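Local coordinates for transcriptional regulator, crp family (Thermotoga maritima, PDB 1O5L), which probably binds DNA and regulates transcription, as a Crp-family member built from a cyclic nucleotide-binding domain and a helix-turn-helix domain, at the interface of chains A and B. Numbering follows the deposited sequence. Chains: chain A/B, transcriptional regulator, crp family.

The interface of chains A and B. Residues chain A 131, 134-135, 138; chain B 132, 135, 139.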
loop_
_atom_site.group_PDB
_atom_site.type_symbol
_atom_site.label_atom_id
_atom_site.label_comp_id
_atom_site.label_asym_id
_atom_site.label_seq_id
_atom_site.Cartn_x
_atom_site.Cartn_y
_atom_site.Cartn_z
ATOM N N VAL A 131 8.444 4.507 -2.223
ATOM C CA VAL A 131 8.720 3.971 -3.552
ATOM C C VAL A 131 8.174 4.935 -4.652
ATOM O O VAL A 131 8.812 5.166 -5.680
ATOM C CB VAL A 131 8.213 2.510 -3.663
ATOM C CG1 VAL A 131 6.731 2.412 -3.478
ATOM C CG2 VAL A 131 8.508 1.935 -5.008
ATOM N N LYS A 134 10.539 8.121 -4.862
ATOM C CA LYS A 134 11.748 7.668 -5.538
ATOM C C LYS A 134 11.523 7.516 -7.049
ATOM O O LYS A 134 12.329 7.996 -7.856
ATOM C CB LYS A 134 12.224 6.331 -4.925
ATOM C CG LYS A 134 13.572 5.824 -5.488
ATOM C CD LYS A 134 14.171 4.665 -4.686
ATOM C CE LYS A 134 15.382 4.067 -5.388
ATOM N NZ LYS A 134 15.869 2.813 -4.775
ATOM N N LEU A 135 10.427 6.847 -7.423
ATOM C CA LEU A 135 10.082 6.656 -8.826
ATOM C C LEU A 135 9.857 7.961 -9.567
ATOM O O LEU A 135 10.253 8.061 -10.715
ATOM C CB LEU A 135 8.830 5.767 -8.985
ATOM C CG LEU A 135 8.414 5.350 -10.404
ATOM C CD1 LEU A 135 9.575 4.693 -11.186
ATOM C CD2 LEU A 135 7.228 4.389 -10.348
ATOM N N LEU A 138 13.328 9.785 -10.169
ATOM C CA LEU A 138 14.096 9.146 -11.236
ATOM C C LEU A 138 13.484 9.282 -12.656
ATOM O O LEU A 138 14.154 8.948 -13.621
ATOM C CB LEU A 138 14.322 7.664 -10.899
ATOM C CG LEU A 138 15.272 7.450 -9.710
ATOM C CD1 LEU A 138 15.298 6.009 -9.314
ATOM C CD2 LEU A 138 16.686 7.938 -10.015
ATOM N N SER B 132 6.355 -0.593 -7.653
ATOM C CA SER B 132 7.550 -1.313 -7.240
ATOM C C SER B 132 8.277 -2.002 -8.406
ATOM O O SER B 132 9.506 -1.915 -8.513
ATOM C CB SER B 132 7.204 -2.309 -6.128
ATOM O OG SER B 132 8.333 -3.112 -5.764
ATOM N N LEU B 135 9.750 0.616 -10.736
ATOM C CA LEU B 135 10.965 1.129 -10.116
ATOM C C LEU B 135 12.140 0.175 -10.230
ATOM O O LEU B 135 13.250 0.632 -10.437
ATOM C CB LEU B 135 10.740 1.472 -8.628
ATOM C CG LEU B 135 11.882 2.157 -7.862
ATOM C CD1 LEU B 135 12.388 3.430 -8.579
ATOM C CD2 LEU B 135 11.433 2.512 -6.446
ATOM N N THR B 139 15.864 0.625 -12.515
ATOM C CA THR B 139 17.094 0.714 -11.723
ATOM C C THR B 139 17.972 -0.559 -11.709
ATOM O O THR B 139 19.002 -0.591 -11.054
ATOM C CB THR B 139 16.764 1.174 -10.264
ATOM O OG1 THR B 139 15.831 0.296 -9.629
ATOM C CG2 THR B 139 16.031 2.499 -10.258
HETATM O O HOH W 1 15.159 1.012 -6.951
#
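B:Leu135 packs against helix 114-139 of chain A, between A:Val131, A:Lys134, A:Leu135 and A:Leu138. Both partners belong to the long C-helix of the Crp family, which pairs with its twin as a parallel coiled coil; this patch lies near the C-terminal end of the pair. The two branches of B:Leu135 take different neighbours. CD2 presses on CG2 of A:Val131 at 3.3 Å, closer than methyl groups usually pack, the two side chains meeting at a slant. The other branch, CD1, turns towards A:Leu138, whose own CD1 lies 4.0 Å away. Along one flank runs the aliphatic stem of A:Lys134, roughly perpendicular to the leucine, with its CD 3.9 Å from B:Leu135 CD2. On the opposite flank the two copies of Leu135 pass each other in antiparallel fashion, A:Leu135 CD1 resting 4.0 Å from B:Leu135 CA. Both leucines share one rotamer, with CG trans to the backbone N (chi1 -174°), in keeping with the two-fold relation of the helices. Replacing B:Leu135 by an alanine would remove both branches and would probably leave A:Val131 CG2 and the stem of A:Lys134 less well packed, with a gap in the seam. One helical turn further on, the methyl CG2 of B:Thr139 extends the apolar strip, sitting 3.7 Å from A:Leu138 CD1. The threonine's OG1 sits between the backbone N and the carbonyl carbon (chi1 57°), which turns the hydroxyl back to its own helix, where it bonds to the carbonyl O of B:Leu135 at 2.7 Å, the donor tilted 25° from the carbonyl plane. That bond ties the threonine's rotation to the backbone of the central leucine. The same hydroxyl meets water 1, which also lies 2.9 Å from A:Lys134 NZ, so the extended lysine packs through its stem while its amino group NZ links the chains through the water.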